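Local structure of IPT/TIG domain-containing protein (Bacteroides thetaiotaomicron, 3TC9) at residues S385-D389 against N420-R424; E360-I364 against T375-R379; A139-S143 against P334-T338; H159-L163 against T173-G177; R397-G403 against I415-N420. The protein is of unknown function but probably takes part in nutrient binding, joining an immunoglobulin-like IPT/TIG domain to a six-bladed beta-propeller. One frame throughout, in Å; residues are numbered along the deposited sequence.

Interaction 1: S385-D389 against N420-R424. With PO4 (phosphate ion), chain Q.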
# COMPACT_ATOMS: atom_id res chain seq x y z
N SER B 385 -19.30 -16.51 20.68
CA SER B 385 -20.41 -16.01 19.90
C SER B 385 -21.09 -14.84 20.61
O SER B 385 -21.14 -14.80 21.85
CB SER B 385 -21.43 -17.11 19.65
OG SER B 385 -21.88 -17.63 20.89
N GLY B 386 -21.63 -13.93 19.82
CA GLY B 386 -22.37 -12.79 20.32
C GLY B 386 -22.49 -11.71 19.28
O GLY B 386 -22.27 -11.96 18.09
N TYR B 387 -22.86 -10.51 19.73
CA TYR B 387 -22.99 -9.36 18.85
C TYR B 387 -22.42 -8.15 19.57
O TYR B 387 -23.05 -7.58 20.46
CB TYR B 387 -24.45 -9.15 18.39
CG TYR B 387 -24.64 -7.87 17.61
CD1 TYR B 387 -23.92 -7.64 16.43
CD2 TYR B 387 -25.50 -6.87 18.05
CE1 TYR B 387 -24.05 -6.45 15.73
CE2 TYR B 387 -25.65 -5.67 17.35
CZ TYR B 387 -24.91 -5.46 16.19
OH TYR B 387 -25.04 -4.29 15.47
N ASN B 388 -21.17 -7.81 19.23
CA ASN B 388 -20.44 -6.70 19.82
C ASN B 388 -19.55 -6.05 18.80
O ASN B 388 -18.83 -6.74 18.08
CB ASN B 388 -19.61 -7.18 21.01
CG ASN B 388 -20.44 -7.49 22.23
OD1 ASN B 388 -20.76 -8.64 22.47
ND2 ASN B 388 -20.83 -6.48 23.01
N ASP B 389 -19.60 -4.71 18.73
CA ASP B 389 -18.76 -3.90 17.85
C ASP B 389 -17.56 -3.42 18.67
O ASP B 389 -17.50 -3.70 19.86
CB ASP B 389 -19.58 -2.73 17.23
CG ASP B 389 -20.57 -3.12 16.11
OD1 ASP B 389 -20.30 -4.10 15.36
OD2 ASP B 389 -21.54 -2.36 15.90
N ASN B 420 -26.53 -12.79 13.51
CA ASN B 420 -26.78 -11.40 13.85
C ASN B 420 -27.58 -10.70 12.72
O ASN B 420 -28.02 -9.57 12.92
CB ASN B 420 -25.46 -10.71 14.17
CG ASN B 420 -24.93 -11.21 15.47
OD1 ASN B 420 -25.69 -11.55 16.39
ND2 ASN B 420 -23.64 -11.34 15.57
N ARG B 421 -27.79 -11.38 11.57
CA ARG B 421 -28.58 -10.93 10.42
C ARG B 421 -28.10 -9.58 9.88
O ARG B 421 -28.87 -8.78 9.35
CB ARG B 421 -30.10 -10.84 10.77
CG ARG B 421 -30.66 -12.02 11.55
CD ARG B 421 -30.70 -13.25 10.71
NE ARG B 421 -31.12 -14.41 11.47
CZ ARG B 421 -31.08 -15.65 11.02
NH1 ARG B 421 -30.63 -15.91 9.80
NH2 ARG B 421 -31.46 -16.65 11.79
N ARG B 422 -26.79 -9.37 9.99
CA ARG B 422 -26.14 -8.13 9.60
C ARG B 422 -24.91 -8.35 8.76
O ARG B 422 -24.28 -9.40 8.83
CB ARG B 422 -25.72 -7.35 10.88
CG ARG B 422 -26.89 -6.73 11.68
CD ARG B 422 -26.46 -6.56 13.11
NE ARG B 422 -27.41 -5.84 13.97
CZ ARG B 422 -28.16 -6.42 14.91
NH1 ARG B 422 -28.14 -7.74 15.06
NH2 ARG B 422 -28.95 -5.70 15.69
N ILE B 423 -24.53 -7.29 8.02
CA ILE B 423 -23.28 -7.17 7.29
C ILE B 423 -22.39 -6.35 8.23
O ILE B 423 -22.72 -5.21 8.58
CB ILE B 423 -23.41 -6.57 5.85
CG1 ILE B 423 -24.43 -7.35 4.99
CG2 ILE B 423 -22.04 -6.46 5.16
CD1 ILE B 423 -24.13 -8.83 4.70
N ARG B 424 -21.32 -6.95 8.71
CA ARG B 424 -20.42 -6.23 9.60
C ARG B 424 -19.29 -5.61 8.79
O ARG B 424 -19.01 -6.06 7.67
CB ARG B 424 -19.89 -7.13 10.72
CG ARG B 424 -20.96 -7.96 11.42
CD ARG B 424 -21.81 -7.18 12.43
NE ARG B 424 -21.03 -6.64 13.55
CZ ARG B 424 -20.61 -7.34 14.60
NH1 ARG B 424 -20.84 -8.65 14.67
NH2 ARG B 424 -19.92 -6.75 15.55
P PO4 Q . -31.73 -19.53 9.28
O1 PO4 Q . -31.14 -19.20 10.71
O2 PO4 Q . -31.35 -21.01 8.90
O3 PO4 Q . -31.18 -18.54 8.22
O4 PO4 Q . -33.30 -19.38 9.23
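Arg424 NH2 serves two acceptors of the 385-389 loop at once: it lies 2.8 Å from Asn388 O and 2.7 Å from Asp389 OD1, the second a salt bridge that Arg424 NE joins only weakly. The setting is the closing blade of the beta-propeller, where strand 422-428, from the end of the chain, lies beside strand 107-113, from the start of the propeller. The two acceptors are met differently. Asn388 O lies in the guanidinium plane but takes its donor from well above its own carbonyl plane, whereas Asp389 OD1 is approached on its anti side and tilted out of the carboxylate plane. The bends at CG and CD in Arg424 bring the group back beneath the loop, with one guanidinium face under the CE1 edge of Tyr387 and the two planes 73° apart. Arg424 NH1 has its own partner in Asp417.

Tyr387 carries a second arginine in another way. With CG anti to the backbone N (chi1 174°), its ring reaches Arg422, whose extended side chain lays the guanidinium flat over one ring face in a cation-pi stack, centres 3.9 Å apart and planes at 19°. Tyr387 OH bonds to Thr111, and Arg422 NH2 to Asn120. Arg422 is also steadied from its own segment, since its NH1 meets Asn420 O 2.8 Å away on a lone pair. Nearer the start of the loop, Gly386 O accepts from Asn420 ND2, which also donates to Asp417 OD2; the Gly386 oxygen is 2.9 Å away and lies in the amide plane of Asn420.

Interaction 2: E360-I364 against T375-R379. With EDO (1,2-ethanediol), chain V.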
# COMPACT_ATOMS: atom_id res chain seq x y z
N GLU B 360 -17.53 -21.68 13.34
CA GLU B 360 -17.89 -22.18 14.67
C GLU B 360 -16.94 -21.71 15.76
O GLU B 360 -17.15 -22.02 16.94
CB GLU B 360 -18.03 -23.70 14.71
CG GLU B 360 -19.14 -24.28 13.83
CD GLU B 360 -20.56 -23.82 14.11
OE1 GLU B 360 -20.90 -23.51 15.28
OE2 GLU B 360 -21.35 -23.80 13.14
N ASN B 361 -15.92 -20.94 15.38
CA ASN B 361 -14.99 -20.30 16.30
C ASN B 361 -15.37 -18.82 16.43
O ASN B 361 -14.77 -18.11 17.25
CB ASN B 361 -13.56 -20.48 15.82
CG ASN B 361 -12.99 -21.83 16.20
OD1 ASN B 361 -13.36 -22.44 17.21
ND2 ASN B 361 -12.07 -22.33 15.41
N HIS B 362 -16.39 -18.39 15.63
CA HIS B 362 -16.97 -17.02 15.58
C HIS B 362 -15.91 -15.92 15.42
O HIS B 362 -15.95 -14.89 16.10
CB HIS B 362 -17.83 -16.76 16.83
CG HIS B 362 -18.82 -17.85 17.06
ND1 HIS B 362 -19.98 -17.91 16.33
CD2 HIS B 362 -18.77 -18.92 17.89
CE1 HIS B 362 -20.62 -18.99 16.76
NE2 HIS B 362 -19.92 -19.63 17.69
N CYS B 363 -14.99 -16.12 14.50
CA CYS B 363 -13.91 -15.15 14.29
C CYS B 363 -13.40 -15.16 12.84
O CYS B 363 -13.84 -15.97 12.01
CB CYS B 363 -12.78 -15.40 15.29
SG CYS B 363 -12.01 -17.01 15.12
N ILE B 364 -12.51 -14.21 12.55
CA ILE B 364 -11.84 -14.07 11.26
C ILE B 364 -10.41 -14.48 11.49
O ILE B 364 -9.75 -13.98 12.42
CB ILE B 364 -11.94 -12.64 10.63
CG1 ILE B 364 -13.36 -12.04 10.63
CG2 ILE B 364 -11.30 -12.61 9.23
CD1 ILE B 364 -14.51 -12.90 9.89
N THR B 375 -5.51 -14.99 14.49
CA THR B 375 -6.89 -14.54 14.58
C THR B 375 -6.90 -13.04 14.39
O THR B 375 -6.17 -12.32 15.07
CB THR B 375 -7.53 -15.01 15.87
OG1 THR B 375 -7.50 -16.43 15.85
CG2 THR B 375 -8.99 -14.48 16.08
N PHE B 376 -7.72 -12.57 13.47
CA PHE B 376 -7.81 -11.16 13.19
C PHE B 376 -8.83 -10.45 14.05
O PHE B 376 -8.54 -9.39 14.61
CB PHE B 376 -8.13 -10.96 11.69
CG PHE B 376 -8.24 -9.53 11.20
CD1 PHE B 376 -7.17 -8.64 11.35
CD2 PHE B 376 -9.36 -9.10 10.51
CE1 PHE B 376 -7.24 -7.34 10.83
CE2 PHE B 376 -9.43 -7.81 9.98
CZ PHE B 376 -8.36 -6.95 10.12
N ALA B 377 -10.06 -11.02 14.14
CA ALA B 377 -11.16 -10.34 14.81
C ALA B 377 -12.15 -11.31 15.35
O ALA B 377 -12.36 -12.36 14.76
CB ALA B 377 -11.87 -9.39 13.85
N GLY B 378 -12.78 -10.93 16.45
CA GLY B 378 -13.80 -11.75 17.10
C GLY B 378 -13.30 -12.30 18.40
O GLY B 378 -12.13 -12.10 18.76
N ARG B 379 -14.21 -12.99 19.13
CA ARG B 379 -13.96 -13.62 20.41
C ARG B 379 -13.59 -12.59 21.50
O ARG B 379 -12.96 -12.93 22.48
CB ARG B 379 -12.89 -14.75 20.31
CG ARG B 379 -13.21 -15.78 19.23
CD ARG B 379 -12.10 -16.78 19.06
NE ARG B 379 -11.97 -17.68 20.21
CZ ARG B 379 -12.62 -18.83 20.34
NH1 ARG B 379 -13.48 -19.23 19.41
NH2 ARG B 379 -12.42 -19.60 21.40
C1 EDO V . -14.48 -25.28 19.21
O1 EDO V . -13.86 -25.07 17.93
C2 EDO V . -13.43 -25.23 20.31
O2 EDO V . -12.79 -26.51 20.43
O HOH W 1 -14.86 -21.89 19.91
O HOH W 2 -16.76 -13.66 18.16
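A classic beta bulge marks the end of the hairpin formed by strands 363-367 and 372-376: Phe376 and Ala377 both face Ile364. Ile364 O accepts from Phe376 N at 2.7 Å and, weakly, from Ala377 N, while Ile364 N returns a bond to Ala377 O at 2.9 Å. The chain turns a corner at Ala377, within the bulge. Gly378 sits so close to His362 O and Cys363 CA that a beta carbon would clash with both.

Arg379 then folds back over the opposite segment. Its CD packs 3.9 Å from Cys363 SG, and the bend at chi3 (69°) then turns the guanidinium so that NH1 reaches Asn361 O, 2.8 Å away and near the guanidinium plane. One water joins the same NH1 to Asn361 OD1, and a second joins Arg379 N to His362 O. Trp321 adds a cation-pi contact to the guanidinium, and Asn361 ND2 is held by Asp358. Shortened to an alanine, position 379 would probably leave Asn361 O without its charged donor and a gap beside Cys363 SG. A bulged hairpin of this kind, closed at its base by a returning side chain, here forms the outer strands of one propeller blade.

Interaction 3: A139-S143 against P334-T338. With EDO (1,2-ethanediol), chain U.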
# COMPACT_ATOMS: atom_id res chain seq x y z
N ALA B 139 -25.88 -14.34 4.31
CA ALA B 139 -24.85 -13.76 3.44
C ALA B 139 -23.63 -14.65 3.57
O ALA B 139 -22.68 -14.33 4.28
CB ALA B 139 -24.56 -12.31 3.82
N VAL B 140 -23.73 -15.85 2.94
CA VAL B 140 -22.73 -16.93 3.04
C VAL B 140 -21.56 -16.72 2.07
O VAL B 140 -20.49 -17.30 2.27
CB VAL B 140 -23.35 -18.34 2.88
CG1 VAL B 140 -24.49 -18.55 3.87
CG2 VAL B 140 -23.80 -18.63 1.44
N TRP B 141 -21.77 -15.90 1.04
CA TRP B 141 -20.74 -15.65 0.04
C TRP B 141 -20.93 -14.25 -0.47
O TRP B 141 -22.04 -13.88 -0.82
CB TRP B 141 -20.81 -16.69 -1.10
CG TRP B 141 -19.52 -16.87 -1.82
CD1 TRP B 141 -19.10 -16.21 -2.94
CD2 TRP B 141 -18.45 -17.77 -1.45
NE1 TRP B 141 -17.85 -16.67 -3.31
CE2 TRP B 141 -17.44 -17.63 -2.43
CE3 TRP B 141 -18.29 -18.74 -0.44
CZ2 TRP B 141 -16.26 -18.38 -2.39
CZ3 TRP B 141 -17.12 -19.48 -0.40
CH2 TRP B 141 -16.13 -19.31 -1.37
N LEU B 142 -19.86 -13.44 -0.40
CA LEU B 142 -19.89 -12.05 -0.83
C LEU B 142 -18.98 -11.88 -2.04
O LEU B 142 -17.86 -12.42 -2.03
CB LEU B 142 -19.47 -11.12 0.33
CG LEU B 142 -20.48 -10.97 1.47
CD1 LEU B 142 -19.82 -10.45 2.74
CD2 LEU B 142 -21.56 -9.99 1.10
N SER B 143 -19.46 -11.18 -3.10
CA SER B 143 -18.70 -11.00 -4.34
C SER B 143 -19.06 -9.71 -5.05
O SER B 143 -20.24 -9.47 -5.36
CB SER B 143 -18.93 -12.19 -5.28
OG SER B 143 -18.29 -12.00 -6.53
N PRO B 334 -14.34 -23.73 8.56
CA PRO B 334 -13.94 -22.53 7.82
C PRO B 334 -14.89 -22.30 6.64
O PRO B 334 -15.37 -23.27 6.04
CB PRO B 334 -12.52 -22.85 7.35
CG PRO B 334 -12.48 -24.36 7.26
CD PRO B 334 -13.36 -24.84 8.38
N ARG B 335 -15.22 -21.03 6.36
CA ARG B 335 -16.16 -20.72 5.29
C ARG B 335 -15.45 -19.89 4.22
O ARG B 335 -14.37 -20.29 3.81
CB ARG B 335 -17.40 -20.02 5.88
CG ARG B 335 -18.33 -20.95 6.69
CD ARG B 335 -18.83 -22.10 5.83
NE ARG B 335 -20.01 -22.75 6.38
CZ ARG B 335 -21.26 -22.44 6.08
NH1 ARG B 335 -21.52 -21.47 5.21
NH2 ARG B 335 -22.27 -23.09 6.64
N GLN B 336 -16.03 -18.75 3.77
CA GLN B 336 -15.38 -17.95 2.72
C GLN B 336 -14.10 -17.27 3.22
O GLN B 336 -14.01 -16.89 4.40
CB GLN B 336 -16.34 -16.88 2.17
CG GLN B 336 -15.85 -16.26 0.86
CD GLN B 336 -16.76 -15.16 0.34
OE1 GLN B 336 -17.68 -14.71 1.02
NE2 GLN B 336 -16.51 -14.69 -0.87
N GLY B 337 -13.14 -17.16 2.29
CA GLY B 337 -11.88 -16.46 2.47
C GLY B 337 -11.74 -15.33 1.47
O GLY B 337 -12.50 -15.24 0.51
N THR B 338 -10.77 -14.44 1.70
CA THR B 338 -10.51 -13.30 0.83
C THR B 338 -8.98 -13.07 0.83
O THR B 338 -8.35 -13.18 1.88
CB THR B 338 -11.38 -12.06 1.27
OG1 THR B 338 -11.44 -11.10 0.22
CG2 THR B 338 -10.94 -11.39 2.59
C1 EDO U . -20.77 -21.41 2.03
O1 EDO U . -20.71 -21.32 0.61
C2 EDO U . -19.51 -20.73 2.56
O2 EDO U . -19.86 -19.61 3.37
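The nearest CA atoms of 139-143 and 334-338, those of Trp141 and Gln336, are 6.4 Å apart, and the two strands are joined through a side chain and not as neighbours in a sheet. Gln336 supplies that link. Its OE1 accepts from Leu142 N at 2.9 Å and its NE2 donates to Leu142 O, also at 2.9 Å, so that one amide pairs with both polar atoms of a single residue much as a neighbouring strand would. The second bond is nearly straight, at 170°, and Leu142 O lies close to the amide plane. Reaching this position takes a fully extended side chain, with CG anti to the backbone N (chi1 -165°) and CD carried on in the same zigzag.

Strands 141-145 and 334-341 are each the first strand of their blade, the position that in a beta-propeller lines the central channel. Gln336 OE1 also accepts from Ile404 N, on the first strand of a third blade, so the buried oxygen is gripped from two blades.

Trp141 roofs the glutamine. The amide lies almost parallel to the indole, 15° between planes, and Gln336 CG stands 3.5 Å from the centroid of the six-membered ring of Trp141, a CH-pi contact. Gln336 NE2 and Trp141 NE1 are both donors and do not bond. His274 meets the same indole edge-to-face. Beside it a 1,2-ethanediol molecule, probably from the crystallisation liquor, bridges the segments: its O2 donates to Val140 O at 2.6 Å and accepts from Arg335 NH1 at 3.1 Å.

Interaction 4: H159-L163 against T173-G177. With PO4 (phosphate ion), chain Q.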
# COMPACT_ATOMS: atom_id res chain seq x y z
N HIS B 159 -31.93 -18.46 1.63
CA HIS B 159 -32.38 -17.08 1.52
C HIS B 159 -32.02 -16.49 0.15
O HIS B 159 -31.17 -17.07 -0.52
CB HIS B 159 -31.81 -16.25 2.67
CG HIS B 159 -32.22 -16.76 4.01
ND1 HIS B 159 -33.48 -16.52 4.52
CD2 HIS B 159 -31.53 -17.52 4.89
CE1 HIS B 159 -33.52 -17.12 5.69
NE2 HIS B 159 -32.37 -17.73 5.96
N PRO B 160 -32.67 -15.40 -0.31
CA PRO B 160 -32.40 -14.90 -1.66
C PRO B 160 -31.00 -14.34 -1.93
O PRO B 160 -30.27 -13.95 -1.01
CB PRO B 160 -33.41 -13.76 -1.83
CG PRO B 160 -34.44 -13.98 -0.79
CD PRO B 160 -33.72 -14.59 0.35
N THR B 161 -30.65 -14.30 -3.23
CA THR B 161 -29.47 -13.67 -3.79
C THR B 161 -29.80 -12.20 -3.80
O THR B 161 -30.86 -11.81 -4.29
CB THR B 161 -29.13 -14.27 -5.14
OG1 THR B 161 -28.90 -15.67 -4.94
CG2 THR B 161 -27.89 -13.62 -5.78
N ARG B 162 -28.95 -11.39 -3.17
CA ARG B 162 -29.27 -9.98 -3.05
C ARG B 162 -28.13 -9.09 -3.54
O ARG B 162 -27.03 -9.58 -3.80
CB ARG B 162 -29.66 -9.68 -1.59
CG ARG B 162 -30.90 -10.48 -1.17
CD ARG B 162 -31.47 -10.06 0.15
NE ARG B 162 -32.05 -8.72 0.07
CZ ARG B 162 -32.69 -8.13 1.07
NH1 ARG B 162 -32.82 -8.74 2.24
NH2 ARG B 162 -33.20 -6.92 0.90
N LEU B 163 -28.44 -7.78 -3.71
CA LEU B 163 -27.47 -6.80 -4.17
C LEU B 163 -27.39 -5.62 -3.20
O LEU B 163 -28.42 -5.05 -2.82
CB LEU B 163 -27.87 -6.31 -5.59
CG LEU B 163 -27.16 -5.08 -6.13
CD1 LEU B 163 -25.67 -5.34 -6.37
CD2 LEU B 163 -27.86 -4.54 -7.37
N THR B 173 -33.32 -7.54 -4.08
CA THR B 173 -33.30 -8.98 -4.28
C THR B 173 -33.08 -9.24 -5.78
O THR B 173 -33.76 -8.64 -6.61
CB THR B 173 -34.59 -9.59 -3.72
OG1 THR B 173 -34.66 -9.27 -2.33
CG2 THR B 173 -34.66 -11.11 -3.89
N VAL B 174 -32.13 -10.11 -6.10
CA VAL B 174 -31.77 -10.44 -7.48
C VAL B 174 -32.48 -11.73 -7.92
O VAL B 174 -33.03 -11.76 -9.02
CB VAL B 174 -30.22 -10.52 -7.59
CG1 VAL B 174 -29.76 -11.33 -8.80
CG2 VAL B 174 -29.60 -9.12 -7.60
N TYR B 175 -32.50 -12.78 -7.07
CA TYR B 175 -33.15 -14.05 -7.39
C TYR B 175 -33.52 -14.83 -6.13
O TYR B 175 -32.70 -14.94 -5.22
CB TYR B 175 -32.24 -14.89 -8.31
CG TYR B 175 -33.00 -16.00 -9.01
CD1 TYR B 175 -33.64 -15.77 -10.22
CD2 TYR B 175 -33.11 -17.26 -8.44
CE1 TYR B 175 -34.37 -16.78 -10.86
CE2 TYR B 175 -33.84 -18.27 -9.06
CZ TYR B 175 -34.46 -18.03 -10.28
OH TYR B 175 -35.15 -19.05 -10.90
N SER B 176 -34.74 -15.38 -6.08
CA SER B 176 -35.27 -16.16 -4.95
C SER B 176 -35.69 -17.56 -5.41
O SER B 176 -35.92 -17.78 -6.60
CB SER B 176 -36.48 -15.46 -4.33
OG SER B 176 -36.26 -14.08 -4.12
N GLY B 177 -35.81 -18.50 -4.48
CA GLY B 177 -36.29 -19.84 -4.79
C GLY B 177 -35.36 -21.03 -4.72
O GLY B 177 -35.85 -22.14 -4.54
P PO4 Q . -31.73 -19.53 9.28
O1 PO4 Q . -31.14 -19.20 10.71
O2 PO4 Q . -31.35 -21.01 8.90
O3 PO4 Q . -31.18 -18.54 8.22
O4 PO4 Q . -33.30 -19.38 9.23
O HOH W 3 -31.73 -17.37 -4.64
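The beta hairpin of strands 159-165 and 170-175 brings Thr161 against Tyr175 as an antiparallel hydrogen-bonded pair. Thr161 N donates to Tyr175 O at 2.9 Å, nearly along the C=O axis. In the other direction, Thr161 O takes a firm bond from Val174 N at 2.8 Å and a weak one from Tyr175 N, because Val174 and Tyr175 both face it. This is a classic beta bulge, and it shifts the register by one residue before Arg162 pairs with Thr173. The short strand segments meet at 126°, well away from strictly antiparallel, in an outer part of a propeller blade.

Side chains fill in around the bulge. Thr173 (chi1 -59°) sets OG1 beside its backbone N and turns CG2 to Pro160 CB, 3.6 Å away; Ser176 OG approaches the same proline ring. Thr173 OG1 is thereby turned toward the Arg162 chain. Asp127 is shared by both, hydrogen-bonded to Thr173 OG1 and in a salt bridge with Arg162 NH2, which also donates to Lys126 O. Val174 points toward 159-163, its CG2 lying 3.9 Å from Leu163 CB. A water donates to Tyr175 O at 2.7 Å, so that this carbonyl has a second partner besides Thr161 N.

His159 NE2 donates to O3 of a phosphate ion, 2.7 Å away, which lies at the edge of the imidazole; Gln158, Arg418 and Arg421 hold the same ion.

Interaction 5: R397-G403 against I415-N420. With PO4 (phosphate ion), chain Q.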
# COMPACT_ATOMS: atom_id res chain seq x y z
N ARG B 397 -17.46 -9.28 18.69
CA ARG B 397 -18.00 -10.63 18.61
C ARG B 397 -18.87 -10.77 17.41
O ARG B 397 -19.58 -9.84 17.03
CB ARG B 397 -18.82 -11.00 19.83
CG ARG B 397 -17.98 -11.47 20.99
CD ARG B 397 -18.68 -10.95 22.19
NE ARG B 397 -19.07 -12.01 23.09
CZ ARG B 397 -19.87 -11.85 24.14
NH1 ARG B 397 -20.44 -10.66 24.37
NH2 ARG B 397 -20.12 -12.85 24.94
N PHE B 398 -18.84 -11.98 16.83
CA PHE B 398 -19.66 -12.43 15.69
C PHE B 398 -20.43 -13.64 16.12
O PHE B 398 -20.11 -14.23 17.14
CB PHE B 398 -18.78 -12.78 14.48
CG PHE B 398 -17.86 -11.68 14.04
CD1 PHE B 398 -18.32 -10.65 13.21
CD2 PHE B 398 -16.53 -11.67 14.44
CE1 PHE B 398 -17.45 -9.63 12.80
CE2 PHE B 398 -15.68 -10.64 14.05
CZ PHE B 398 -16.14 -9.64 13.22
N ASN B 399 -21.44 -14.03 15.36
CA ASN B 399 -22.20 -15.23 15.64
C ASN B 399 -22.42 -15.95 14.32
O ASN B 399 -23.32 -15.62 13.56
CB ASN B 399 -23.51 -14.91 16.36
CG ASN B 399 -24.13 -16.10 17.00
OD1 ASN B 399 -23.77 -17.25 16.73
ND2 ASN B 399 -25.12 -15.83 17.85
N HIS B 400 -21.52 -16.90 14.05
CA HIS B 400 -21.44 -17.73 12.84
C HIS B 400 -21.13 -16.85 11.62
O HIS B 400 -21.98 -16.75 10.73
CB HIS B 400 -22.73 -18.55 12.64
CG HIS B 400 -22.89 -19.70 13.59
ND1 HIS B 400 -24.13 -20.08 14.04
CD2 HIS B 400 -21.95 -20.51 14.14
CE1 HIS B 400 -23.92 -21.14 14.81
NE2 HIS B 400 -22.63 -21.43 14.91
N PRO B 401 -19.96 -16.15 11.58
CA PRO B 401 -19.60 -15.39 10.35
C PRO B 401 -19.40 -16.37 9.18
O PRO B 401 -18.83 -17.44 9.38
CB PRO B 401 -18.30 -14.68 10.75
CG PRO B 401 -17.68 -15.55 11.76
CD PRO B 401 -18.83 -16.16 12.54
N GLU B 402 -19.91 -16.04 7.98
CA GLU B 402 -19.80 -16.96 6.85
C GLU B 402 -19.16 -16.33 5.63
O GLU B 402 -18.14 -16.84 5.18
CB GLU B 402 -21.16 -17.55 6.49
CG GLU B 402 -21.70 -18.49 7.56
CD GLU B 402 -23.18 -18.83 7.51
OE1 GLU B 402 -23.98 -18.04 6.96
OE2 GLU B 402 -23.54 -19.89 8.06
N GLY B 403 -19.75 -15.27 5.09
CA GLY B 403 -19.21 -14.59 3.92
C GLY B 403 -18.23 -13.50 4.32
O GLY B 403 -18.34 -12.93 5.41
N ILE B 415 -18.44 -8.50 6.26
CA ILE B 415 -18.64 -9.86 6.76
C ILE B 415 -20.12 -10.19 6.86
O ILE B 415 -20.88 -9.38 7.39
CB ILE B 415 -17.92 -10.05 8.13
CG1 ILE B 415 -16.40 -9.79 8.01
CG2 ILE B 415 -18.17 -11.42 8.79
CD1 ILE B 415 -15.93 -8.89 9.01
N GLY B 416 -20.49 -11.39 6.40
CA GLY B 416 -21.83 -11.95 6.52
C GLY B 416 -21.94 -12.66 7.86
O GLY B 416 -21.52 -13.82 8.00
N ASP B 417 -22.43 -11.95 8.87
CA ASP B 417 -22.57 -12.45 10.26
C ASP B 417 -23.94 -13.07 10.42
O ASP B 417 -24.89 -12.37 10.75
CB ASP B 417 -22.37 -11.27 11.23
CG ASP B 417 -22.08 -11.65 12.66
OD1 ASP B 417 -21.87 -12.86 12.93
OD2 ASP B 417 -22.07 -10.73 13.52
N ARG B 418 -24.03 -14.40 10.14
CA ARG B 418 -25.27 -15.16 10.02
C ARG B 418 -26.31 -14.89 11.12
O ARG B 418 -27.35 -14.35 10.78
CB ARG B 418 -25.02 -16.67 9.87
CG ARG B 418 -26.27 -17.51 9.55
CD ARG B 418 -26.93 -17.08 8.26
NE ARG B 418 -28.02 -17.95 7.82
CZ ARG B 418 -27.89 -18.95 6.95
NH1 ARG B 418 -26.69 -19.27 6.47
NH2 ARG B 418 -28.95 -19.66 6.57
N GLU B 419 -26.07 -15.27 12.39
CA GLU B 419 -27.09 -15.17 13.44
C GLU B 419 -27.41 -13.75 13.85
O GLU B 419 -28.45 -13.51 14.48
CB GLU B 419 -26.74 -16.01 14.69
CG GLU B 419 -26.28 -17.45 14.43
CD GLU B 419 -27.03 -18.33 13.43
OE1 GLU B 419 -28.26 -18.14 13.26
OE2 GLU B 419 -26.40 -19.26 12.88
N ASN B 420 -26.53 -12.79 13.51
CA ASN B 420 -26.78 -11.40 13.85
C ASN B 420 -27.58 -10.70 12.72
O ASN B 420 -28.02 -9.57 12.92
CB ASN B 420 -25.46 -10.71 14.17
CG ASN B 420 -24.93 -11.21 15.47
OD1 ASN B 420 -25.69 -11.55 16.39
ND2 ASN B 420 -23.64 -11.34 15.57
P PO4 Q . -31.73 -19.53 9.28
O1 PO4 Q . -31.14 -19.20 10.71
O2 PO4 Q . -31.35 -21.01 8.90
O3 PO4 Q . -31.18 -18.54 8.22
O4 PO4 Q . -33.30 -19.38 9.23
O HOH W 4 -25.50 -13.21 18.70
O HOH W 5 -24.28 -15.25 6.81
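Arg418 NH1 meets Glu402 OE1 at 3.0 Å in a salt bridge that lies in the guanidinium plane and uses the syn lone pair of the carboxylate. It spans the hairpin of strands 401-407 and 412-417, part of the propeller blade at the end of the chain. From another edge of the guanidinium, Arg418 NE and NH2 both donate to phosphate O3, NH2 at 3.0 Å. A glutamine in place of Arg418 has no charge, so Glu402 and Glu157, both paired with the arginine NH1, would probably lose their shared cation and the phosphate be held more loosely.

Backbone bonds set this first shell in place. Glu402 N donates to Gly416 O at 2.7 Å, and a water donates to Glu402 OE1 and, weakly, to Gly416 O. Further out, Glu402 OE2 is paired with Arg359.

Glu419 N also binds Asn399 O, and His400 ND1 donates to Glu419 OE2 at 2.7 Å, on the anti side of the carboxylate and tilted 21° from its plane; His400 NE2 goes to Glu360. Beside them, Asp417 (CG anti to N, chi1 -163°) sends its carboxylate to the 397-399 loop, where OD1 receives Asn399 N at 2.7 Å through its syn lone pair.

Following the chain from its N terminus, interaction 3 opens first at 139-143 and closes 190 residues later at 334-338, joining two blades on either side of the one that holds strand 401-407. Nested inside it, interaction 4 closes a short hairpin in the outer part of the first of these blades. Interaction 2 follows in series and closes the outer hairpin of the sheet that contains 334-338. Interaction 1 then spans 385-424 with interaction 5 nested within it; they share Asn420, and Arg424 meets Asp417 between them. Interaction 5 also touches interactions 2 and 3, through His400 and Glu402, while a single phosphate connects it with interactions 1 and 4.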